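Putative thiosulfate sulfurtransferase YNJE (Escherichia coli, PDB 2WLR) transfers sulfur as a three-domain periplasmic rhodanese, catalysing the reaction of thiosulfate with hydrogen cyanide to give thiocyanate and sulfite. Local coordinates at residues K58-T61 against E62-N65; D87-A90 against V91-R94; G236-Q239 against T240-D243; T302-Y306 against S307-P311; T339-S342 against A343-T347. All coordinates share one frame; numbering follows the deposited sequence.

Contact 1: K58-T61 against E62-N65; sequences KMST and EQLN
Ser60 O accepts from Leu64 N and Thr61 O from Asn65 N, the first i to i+4 bonds of helix 61-70; residues 59-60 are extended, Ser60 is the N-cap, and the helix begins at Thr61. Side chains complete this start as a capping box. Ser60 OG accepts from Gln63 N at 3.0 Å, while Gln63 reaches back with OE1 to Ser60 N at 2.9 Å, a nearly straight bond (170°) lying in the amide carbonyl plane on a lone pair. With CG beside its own backbone N (chi1 -75°) and an extended chain beyond, Gln63 runs back alongside the cap. Without the Ser60 hydroxyl, as in an alanine here, Gln63 N would probably lose its capping acceptor and the helix start would be held less firmly. On the buried side Met59 (selenomethionine), bent at its last torsion, crosses Leu64 at about a right angle, Met59 CE resting 3.8 Å from Leu64 CD1; Leu51 packs against both. Thr61 and Asn65 lie side by side on the outer side, Thr61 CG2 3.6 Å from Asn65 ND2. Water 1 donates to Asn65 OD1 at 2.6 Å and also to Thr61 O.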
# COMPACT_ATOMS: atom_id res chain seq x y z
N LYS A 58 3.26 -14.13 13.87
CA LYS A 58 3.09 -14.51 12.47
C LYS A 58 4.41 -14.52 11.71
O LYS A 58 4.42 -14.50 10.47
CB LYS A 58 2.12 -13.57 11.76
CG LYS A 58 0.69 -13.69 12.29
CD LYS A 58 -0.23 -12.61 11.72
CE LYS A 58 0.13 -11.19 12.17
NZ LYS A 58 -0.08 -10.95 13.63
N MSE A 59 5.51 -14.51 12.43
CA MSE A 59 6.82 -14.60 11.83
C MSE A 59 7.55 -15.80 12.39
O MSE A 59 7.85 -15.85 13.58
CB MSE A 59 7.65 -13.37 12.15
CG MSE A 59 7.20 -12.11 11.46
SE MSE A 59 8.18 -10.51 11.90
CE MSE A 59 9.77 -10.76 10.99
N SER A 60 7.89 -16.71 11.49
CA SER A 60 8.64 -17.89 11.84
C SER A 60 10.10 -17.53 12.06
O SER A 60 10.51 -16.39 11.78
CB SER A 60 8.54 -18.88 10.70
OG SER A 60 9.23 -18.39 9.56
N THR A 61 10.88 -18.48 12.55
CA THR A 61 12.34 -18.31 12.61
C THR A 61 12.94 -17.91 11.26
O THR A 61 13.72 -16.96 11.17
CB THR A 61 12.99 -19.60 13.11
OG1 THR A 61 12.52 -19.86 14.42
CG2 THR A 61 14.53 -19.54 13.12
N GLU A 62 12.58 -18.63 10.20
CA GLU A 62 13.08 -18.35 8.86
C GLU A 62 12.68 -16.96 8.42
O GLU A 62 13.48 -16.26 7.85
CB GLU A 62 12.62 -19.37 7.80
CG GLU A 62 12.29 -18.82 6.37
CD GLU A 62 13.46 -18.76 5.36
OE1 GLU A 62 14.39 -19.58 5.48
OE2 GLU A 62 13.43 -17.92 4.41
N GLN A 63 11.43 -16.60 8.67
CA GLN A 63 10.97 -15.28 8.28
C GLN A 63 11.69 -14.15 9.03
O GLN A 63 12.06 -13.15 8.42
CB GLN A 63 9.48 -15.16 8.45
CG GLN A 63 8.73 -15.92 7.36
CD GLN A 63 7.25 -16.11 7.66
OE1 GLN A 63 6.83 -16.19 8.80
NE2 GLN A 63 6.45 -16.23 6.59
N LEU A 64 11.93 -14.33 10.32
CA LEU A 64 12.70 -13.33 11.07
C LEU A 64 14.18 -13.29 10.63
O LEU A 64 14.78 -12.22 10.54
CB LEU A 64 12.60 -13.53 12.58
CG LEU A 64 13.34 -12.49 13.45
CD1 LEU A 64 12.92 -11.05 13.15
CD2 LEU A 64 13.17 -12.86 14.93
N ASN A 65 14.76 -14.46 10.36
CA ASN A 65 16.13 -14.49 9.87
C ASN A 65 16.21 -13.77 8.53
O ASN A 65 17.17 -13.03 8.29
CB ASN A 65 16.61 -15.94 9.71
CG ASN A 65 16.93 -16.60 11.03
OD1 ASN A 65 17.16 -15.93 12.06
ND2 ASN A 65 16.98 -17.94 11.02
O HOH W 1 15.11 -15.95 13.69

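Contact 2: D87-A90 against V91-R94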
# COMPACT_ATOMS: atom_id res chain seq x y z
N ASP A 87 6.14 -4.31 24.15
CA ASP A 87 6.54 -4.58 22.76
C ASP A 87 8.06 -4.65 22.62
O ASP A 87 8.60 -5.49 21.90
CB ASP A 87 6.03 -3.46 21.81
CG ASP A 87 4.51 -3.49 21.58
OD1 ASP A 87 3.84 -4.42 22.08
OD2 ASP A 87 3.98 -2.57 20.85
N VAL A 88 8.75 -3.74 23.30
CA VAL A 88 10.22 -3.71 23.24
C VAL A 88 10.77 -5.03 23.83
O VAL A 88 11.68 -5.63 23.24
CB VAL A 88 10.77 -2.47 24.01
CG1 VAL A 88 12.25 -2.61 24.31
CG2 VAL A 88 10.55 -1.23 23.15
N ASP A 89 10.21 -5.48 24.94
CA ASP A 89 10.66 -6.73 25.55
C ASP A 89 10.42 -7.93 24.62
O ASP A 89 11.27 -8.82 24.49
CB ASP A 89 9.92 -6.95 26.88
CG ASP A 89 10.38 -8.20 27.60
OD1 ASP A 89 11.49 -8.16 28.18
OD2 ASP A 89 9.64 -9.20 27.57
N ALA A 90 9.26 -7.97 23.99
CA ALA A 90 8.89 -9.07 23.09
C ALA A 90 9.86 -9.15 21.91
O ALA A 90 10.35 -10.21 21.53
CB ALA A 90 7.48 -8.88 22.57
N VAL A 91 10.11 -8.00 21.29
CA VAL A 91 11.05 -7.93 20.17
C VAL A 91 12.48 -8.28 20.63
O VAL A 91 13.18 -9.02 19.95
CB VAL A 91 10.98 -6.54 19.48
CG1 VAL A 91 12.10 -6.37 18.47
CG2 VAL A 91 9.60 -6.38 18.84
N LYS A 92 12.89 -7.74 21.78
CA LYS A 92 14.23 -8.04 22.33
C LYS A 92 14.42 -9.56 22.41
O LYS A 92 15.44 -10.09 21.99
CB LYS A 92 14.41 -7.43 23.70
CG LYS A 92 15.71 -7.83 24.40
CD LYS A 92 15.60 -7.78 25.92
CE LYS A 92 14.78 -8.97 26.45
NZ LYS A 92 14.69 -9.00 27.94
N THR A 93 13.40 -10.25 22.89
CA THR A 93 13.52 -11.68 23.16
C THR A 93 13.66 -12.46 21.86
O THR A 93 14.55 -13.32 21.74
CB THR A 93 12.33 -12.14 23.99
OG1 THR A 93 12.37 -11.46 25.25
CG2 THR A 93 12.36 -13.65 24.25
N ARG A 94 12.86 -12.13 20.85
CA ARG A 94 12.98 -12.76 19.54
C ARG A 94 14.32 -12.44 18.87
O ARG A 94 14.93 -13.32 18.24
CB ARG A 94 11.81 -12.40 18.60
CG ARG A 94 10.50 -13.15 18.89
CD ARG A 94 10.56 -14.64 18.59
NE ARG A 94 10.78 -14.93 17.19
CZ ARG A 94 9.85 -14.97 16.24
NH1 ARG A 94 8.58 -14.70 16.49
NH2 ARG A 94 10.22 -15.28 15.00
O HOH W 2 12.25 -10.05 29.99
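Asp89 and Lys92 both send CG trans to the backbone N (chi1 -177° and 173°), and the lysine chain then bends at chi3 (74°), which carries its ammonium group back over the turn to the aspartate. Lys92 NZ comes to 3.3 Å from Asp89 OD1, a salt bridge whose hydrogen bond is weak. One residue on, the hydroxyl of Thr93 points back along the helix, and OG1 donates to Asp89 O at 3.0 Å. The same carbonyl accepts from Thr93 N, also at 3.0 Å, and the two donors arrive from opposite faces of its plane.

The frame is a regular turn of helix 85-97, the crossover helix of a beta-alpha-beta unit between strands 79-82 and 103-105. Val91 N, Lys92 N and Arg94 N bond to the carbonyls of Asp87, Val88 and Ala90. On the sheet side Val88 and Val91 pack on Leu81 of strand 79-82. Within the helix, Val91 CG2 lies 3.3 Å from Asp87 O. Arg94 folds away from this turn to the loop before helix 61-70, where NH2 meets Met59 O and NH1 meets Leu56 O.

Lys92 NZ also donates to Ala4 O, so the ammonium group has a second partner near the N-terminus. Water 2 donates to Asp89 OD1 at 2.7 Å and weakly accepts from Lys92 NZ. With water joining both ends of the ion pair, the attraction is probably well screened, and Asp89 O, which accepts two hydrogen bonds, probably holds Thr93 more firmly than the weak bond holds Lys92.

Contact 3: G236-Q239 against T240-D243; sequences GGWQ and TWSD
Trp238 and Trp241 meet on the buried side of the short helix 238-243, which follows the last strand, 231-234, of a parallel rhodanese sheet. Their planes are near parallel, 24° apart, but slid so far that they barely overlap: the six-membered ring of Trp238 and the five-membered ring of Trp241 have centroids 5.4 Å apart. Touch is made at CZ3 of Trp238 and CD1 of Trp241, 3.7 Å from each other. Both rings have further company, Trp238 in a cation-pi contact with Arg211 and Trp241 packed on Pro128 and His132 of helix 128-135 with NE1 bonded to Pro247 O.

The turn at the helix start is also close. Thr240 OG1, placed between its backbone N and carbonyl carbon (chi1 68°), donates to Gly237 O at 2.9 Å, nearly in line with the C=O bond, while Thr240 N reaches that oxygen from above the carbonyl plane. Thr240 CG2 lies 3.8 Å from Gly236 CA; a CB on that glycine would clash with the methyl.

The opposite character appears at Gln239 and Asp243, both exposed. Here the glutamine chain bends at chi2 and Gln239 NE2 donates to Asp243 OD1 at 2.7 Å, from above the carboxylate plane and at a bent N-H angle of 139°. Ser242 marks the transition: its CB lies 3.8 Å from Trp238 NE1, and its OG makes a weak bond to water 3. That water lies in the indole plane at the ring edge and accepts from Trp238 NE1 at 3.0 Å.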
# COMPACT_ATOMS: atom_id res chain seq x y z
N GLY A 236 -4.07 -2.61 4.95
CA GLY A 236 -4.27 -3.99 5.32
C GLY A 236 -5.69 -4.49 5.13
O GLY A 236 -5.96 -5.70 5.26
N GLY A 237 -6.60 -3.59 4.82
CA GLY A 237 -7.96 -3.97 4.52
C GLY A 237 -8.80 -4.41 5.70
O GLY A 237 -8.49 -4.18 6.84
N TRP A 238 -9.87 -5.11 5.36
CA TRP A 238 -10.85 -5.59 6.32
C TRP A 238 -10.25 -6.37 7.47
O TRP A 238 -10.72 -6.24 8.59
CB TRP A 238 -11.86 -6.46 5.59
CG TRP A 238 -12.68 -7.30 6.54
CD1 TRP A 238 -12.52 -8.63 6.78
CD2 TRP A 238 -13.73 -6.85 7.42
NE1 TRP A 238 -13.41 -9.04 7.75
CE2 TRP A 238 -14.16 -7.97 8.16
CE3 TRP A 238 -14.31 -5.60 7.69
CZ2 TRP A 238 -15.20 -7.89 9.10
CZ3 TRP A 238 -15.35 -5.53 8.62
CH2 TRP A 238 -15.76 -6.68 9.32
N GLN A 239 -9.27 -7.21 7.18
CA GLN A 239 -8.76 -8.10 8.23
C GLN A 239 -8.24 -7.30 9.42
O GLN A 239 -8.32 -7.77 10.56
CB GLN A 239 -7.70 -9.04 7.69
CG GLN A 239 -7.43 -10.24 8.62
CD GLN A 239 -8.69 -11.01 8.96
OE1 GLN A 239 -9.52 -11.28 8.09
NE2 GLN A 239 -8.83 -11.38 10.23
N THR A 240 -7.68 -6.12 9.18
CA THR A 240 -7.20 -5.30 10.29
C THR A 240 -8.35 -4.81 11.19
O THR A 240 -8.17 -4.67 12.41
CB THR A 240 -6.34 -4.08 9.83
OG1 THR A 240 -7.13 -3.10 9.14
CG2 THR A 240 -5.10 -4.52 9.01
N TRP A 241 -9.49 -4.48 10.61
CA TRP A 241 -10.69 -4.14 11.38
C TRP A 241 -11.18 -5.32 12.20
O TRP A 241 -11.47 -5.18 13.39
CB TRP A 241 -11.80 -3.65 10.45
CG TRP A 241 -12.98 -3.09 11.21
CD1 TRP A 241 -14.06 -3.77 11.66
CD2 TRP A 241 -13.20 -1.72 11.54
NE1 TRP A 241 -14.92 -2.93 12.28
CE2 TRP A 241 -14.44 -1.65 12.21
CE3 TRP A 241 -12.48 -0.54 11.34
CZ2 TRP A 241 -14.94 -0.46 12.71
CZ3 TRP A 241 -12.97 0.61 11.82
CH2 TRP A 241 -14.21 0.67 12.48
N SER A 242 -11.24 -6.47 11.55
CA SER A 242 -11.68 -7.71 12.19
C SER A 242 -10.78 -8.05 13.38
O SER A 242 -11.26 -8.29 14.51
CB SER A 242 -11.69 -8.85 11.17
OG SER A 242 -12.19 -10.06 11.73
N ASP A 243 -9.47 -8.01 13.14
CA ASP A 243 -8.50 -8.32 14.18
C ASP A 243 -8.47 -7.29 15.32
O ASP A 243 -8.09 -7.62 16.44
CB ASP A 243 -7.11 -8.49 13.56
CG ASP A 243 -7.01 -9.77 12.71
OD1 ASP A 243 -8.00 -10.51 12.60
OD2 ASP A 243 -5.93 -10.04 12.16
O HOH W 3 -13.63 -11.76 9.05

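Contact 4: T302-Y306 against S307-P311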
# COMPACT_ATOMS: atom_id res chain seq x y z
N THR A 302 6.02 -18.27 -17.75
CA THR A 302 5.54 -19.61 -17.45
C THR A 302 4.02 -19.73 -17.46
O THR A 302 3.45 -20.81 -17.72
CB THR A 302 6.03 -20.02 -16.06
OG1 THR A 302 7.41 -19.68 -15.93
CG2 THR A 302 5.79 -21.52 -15.80
N THR A 303 3.36 -18.64 -17.07
CA THR A 303 1.92 -18.58 -17.02
C THR A 303 1.52 -17.16 -17.32
O THR A 303 2.29 -16.24 -17.08
CB THR A 303 1.35 -18.97 -15.65
OG1 THR A 303 -0.08 -18.84 -15.66
CG2 THR A 303 1.91 -18.09 -14.54
N SER A 304 0.35 -16.99 -17.91
CA SER A 304 -0.19 -15.66 -18.15
C SER A 304 -0.71 -15.06 -16.85
O SER A 304 -0.81 -13.83 -16.74
CB SER A 304 -1.33 -15.74 -19.16
OG SER A 304 -2.50 -16.19 -18.55
N GLY A 305 -1.06 -15.92 -15.89
CA GLY A 305 -1.66 -15.49 -14.62
C GLY A 305 -3.19 -15.49 -14.61
O GLY A 305 -3.83 -15.34 -13.58
N TYR A 306 -3.81 -15.67 -15.79
CA TYR A 306 -5.26 -15.54 -15.91
C TYR A 306 -5.82 -16.58 -16.89
O TYR A 306 -5.28 -16.78 -17.98
CB TYR A 306 -5.61 -14.15 -16.44
CG TYR A 306 -5.13 -13.01 -15.58
CD1 TYR A 306 -3.83 -12.58 -15.65
CD2 TYR A 306 -5.99 -12.36 -14.71
CE1 TYR A 306 -3.36 -11.53 -14.88
CE2 TYR A 306 -5.54 -11.29 -13.91
CZ TYR A 306 -4.21 -10.89 -14.00
OH TYR A 306 -3.72 -9.82 -13.26
N SER A 307 -6.94 -17.19 -16.50
CA SER A 307 -7.60 -18.22 -17.33
C SER A 307 -8.02 -17.69 -18.71
O SER A 307 -8.04 -18.45 -19.67
CB SER A 307 -8.80 -18.79 -16.59
OG SER A 307 -9.78 -17.79 -16.34
N TYR A 308 -8.34 -16.40 -18.79
CA TYR A 308 -8.83 -15.76 -20.03
C TYR A 308 -7.75 -15.01 -20.83
O TYR A 308 -8.04 -14.40 -21.87
CB TYR A 308 -10.01 -14.84 -19.69
CG TYR A 308 -9.71 -13.76 -18.66
CD1 TYR A 308 -9.19 -12.54 -19.04
CD2 TYR A 308 -9.95 -13.98 -17.31
CE1 TYR A 308 -8.92 -11.55 -18.11
CE2 TYR A 308 -9.69 -13.01 -16.36
CZ TYR A 308 -9.17 -11.79 -16.77
OH TYR A 308 -8.91 -10.82 -15.82
N ILE A 309 -6.51 -15.05 -20.35
CA ILE A 309 -5.38 -14.52 -21.10
C ILE A 309 -4.51 -15.66 -21.59
O ILE A 309 -3.84 -16.33 -20.81
CB ILE A 309 -4.53 -13.49 -20.31
CG1 ILE A 309 -5.41 -12.35 -19.80
CG2 ILE A 309 -3.45 -12.91 -21.20
CD1 ILE A 309 -4.68 -11.35 -18.90
N LYS A 310 -4.53 -15.88 -22.90
CA LYS A 310 -3.80 -17.00 -23.49
C LYS A 310 -2.30 -16.70 -23.67
O LYS A 310 -1.48 -17.53 -23.32
CB LYS A 310 -4.46 -17.42 -24.81
CG LYS A 310 -3.76 -18.54 -25.58
CD LYS A 310 -3.93 -19.91 -24.92
CE LYS A 310 -3.35 -21.01 -25.82
NZ LYS A 310 -4.21 -21.32 -27.02
N PRO A 311 -1.95 -15.50 -24.18
CA PRO A 311 -0.54 -15.20 -24.36
C PRO A 311 0.26 -15.16 -23.07
O PRO A 311 -0.23 -14.67 -22.04
CB PRO A 311 -0.56 -13.81 -25.00
CG PRO A 311 -1.89 -13.76 -25.67
CD PRO A 311 -2.81 -14.45 -24.76
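Ser304 OG donates to Ile309 O at 2.6 Å and accepts from Tyr306 N at 3.1 Å, so one hydroxyl pins two parts of the loop between helix 296-300 and strand 314-315. The bond from Tyr306 N makes an ST turn; Thr303 OG1 forms another with Gly305 N. Residues 306-309 then make a type I beta turn, closed by Ile309 N to Tyr306 O at 3.2 Å, with the donor well above the carbonyl plane. Ile309 O and Tyr306 N would probably both lose their shared partner with an alanine in place of Ser304, setting the two limbs of the loop free to drift apart.

Outward from these bonds, Tyr306 lies between the side chains of Ile309 and Tyr308. Ile309 runs alongside it, Ile309 CD1 3.6 Å from Tyr306 CD1. The two tyrosines point the same way with ring planes oblique at 57°. At the far end Tyr306 OH bonds to Arg370, a substrate-binding residue by similarity, which places this loop beside the probable active-site pocket. Tyr308 OH hydrogen-bonds to a bound EPE molecule, probably from the crystallisation liquor. Tyr306 CB sits over the centre of the Tyr308 ring in a CH-pi contact, 4.3 Å from its centroid.

Contact 5: T339-S342 against A343-T347; sequences TMRS and ADDIT
Ser342 and Asp345 carry the start of helix 343-351, with Ser342 as its N-cap. The serine hydroxyl, Ser342 OG, accepts from Asp345 N at 3.2 Å, a capping bond, and Ser342 O accepts from Ile346 N at 3.0 Å, nearly straight, with a second, weak bond from Asp345 N. Asp345 turns its carboxylate back toward the cap, CG beside the backbone N (chi1 -62°). There the link to the serine hydroxyl runs through water 5, which lies 2.7 Å from Ser342 OG and donates to Asp345 OD1. The negative group near the helix N-terminus would probably be favoured by the helix dipole.

Ile346 is the apolar member. Its extended CG1-CD1 branch reaches back to the loop, where Ile346 CD1 lies 3.4 Å from Arg341 O. The same methyl meets CG of Met340 (selenomethionine) at 3.8 Å, the two side chains crossing at about a right angle. Arg341 bends at chi3 (72°), bringing one face of the guanidinium over Asp345 CB, with Arg341 NH2 at 3.8 Å from that carbon. Arg341 NH1 donates to Asp332 O; a salt bridge towards the Asp345 carboxylate is long and doubtful.

The loop is tied to the second rhodanese repeat as well, since Met340 N bonds to Asp235 OD1. In the first helical turn Ala343 O accepts from Thr347 N and also from its hydroxyl. At the guanidinium edge water 4, in its plane, accepts from Arg341 NE at 3.0 Å.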
# COMPACT_ATOMS: atom_id res chain seq x y z
N THR A 339 -0.47 -5.12 6.23
CA THR A 339 -0.24 -3.70 6.01
C THR A 339 0.92 -3.44 5.07
O THR A 339 1.72 -4.32 4.83
CB THR A 339 -0.01 -2.98 7.37
OG1 THR A 339 1.15 -3.51 8.02
CG2 THR A 339 -1.25 -3.10 8.25
N MSE A 340 1.02 -2.22 4.56
CA MSE A 340 2.07 -1.86 3.62
C MSE A 340 3.42 -1.96 4.27
O MSE A 340 3.68 -1.35 5.34
CB MSE A 340 1.86 -0.43 3.07
CG MSE A 340 2.82 -0.08 1.94
SE MSE A 340 2.99 1.80 1.63
CE MSE A 340 4.03 2.20 3.21
N ARG A 341 4.36 -2.67 3.62
CA ARG A 341 5.76 -2.72 4.07
C ARG A 341 6.39 -1.34 4.07
O ARG A 341 5.92 -0.44 3.38
CB ARG A 341 6.59 -3.62 3.16
CG ARG A 341 6.29 -5.08 3.34
CD ARG A 341 7.15 -5.87 2.37
NE ARG A 341 8.55 -5.87 2.78
CZ ARG A 341 9.56 -6.21 2.00
NH1 ARG A 341 9.36 -6.56 0.73
NH2 ARG A 341 10.79 -6.22 2.50
N SER A 342 7.46 -1.17 4.84
CA SER A 342 8.09 0.14 4.96
C SER A 342 8.49 0.74 3.61
O SER A 342 8.96 0.03 2.71
CB SER A 342 9.26 0.11 5.91
OG SER A 342 10.49 0.02 5.27
N ALA A 343 8.36 2.05 3.52
CA ALA A 343 8.70 2.77 2.31
C ALA A 343 10.15 2.53 1.94
O ALA A 343 10.45 2.39 0.76
CB ALA A 343 8.47 4.23 2.51
N ASP A 344 11.03 2.45 2.94
CA ASP A 344 12.45 2.23 2.64
C ASP A 344 12.62 0.89 1.93
O ASP A 344 13.42 0.75 1.03
CB ASP A 344 13.28 2.25 3.94
CG ASP A 344 13.57 3.64 4.46
OD1 ASP A 344 13.30 4.65 3.78
OD2 ASP A 344 14.09 3.72 5.59
N ASP A 345 11.89 -0.12 2.38
CA ASP A 345 12.04 -1.44 1.81
C ASP A 345 11.47 -1.50 0.38
O ASP A 345 12.09 -2.06 -0.50
CB ASP A 345 11.38 -2.47 2.71
CG ASP A 345 12.03 -2.54 4.09
OD1 ASP A 345 13.13 -1.96 4.28
OD2 ASP A 345 11.41 -3.16 4.99
N ILE A 346 10.31 -0.90 0.16
CA ILE A 346 9.75 -0.82 -1.19
C ILE A 346 10.70 -0.05 -2.10
O ILE A 346 10.96 -0.48 -3.24
CB ILE A 346 8.32 -0.20 -1.16
CG1 ILE A 346 7.39 -1.14 -0.39
CG2 ILE A 346 7.80 0.02 -2.55
CD1 ILE A 346 5.98 -0.63 -0.05
N THR A 347 11.19 1.09 -1.62
CA THR A 347 12.15 1.86 -2.37
C THR A 347 13.36 1.03 -2.78
O THR A 347 13.78 1.09 -3.93
CB THR A 347 12.58 3.11 -1.62
OG1 THR A 347 11.40 3.87 -1.29
CG2 THR A 347 13.54 3.96 -2.45
O HOH W 4 10.01 -5.57 5.38
O HOH W 5 12.84 -0.35 6.50

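How the contacts relate
Along the chain the five contacts follow in series through three rhodanese repeats: contacts 1 and 2 in the first, contact 3 in the second, contacts 4 and 5 in the third. Contacts 1 and 2 touch, their centres 14 Å apart, because Arg94 on crossover helix 85-97 reaches the loop that leads into helix 61-70. Contacts 3 and 5 meet across repeats, Thr240 CG2 packing on Thr339 CG2; contact 5 lies about 8 Å from the centre of the molecule. Contact 1 comes within about 6 Å of contact 3 and 9 Å of contact 5, nearest atoms, without touching. Contact 4 stands apart, about 29 Å from contact 5 between centres, on the side of Arg370 and the probable substrate pocket.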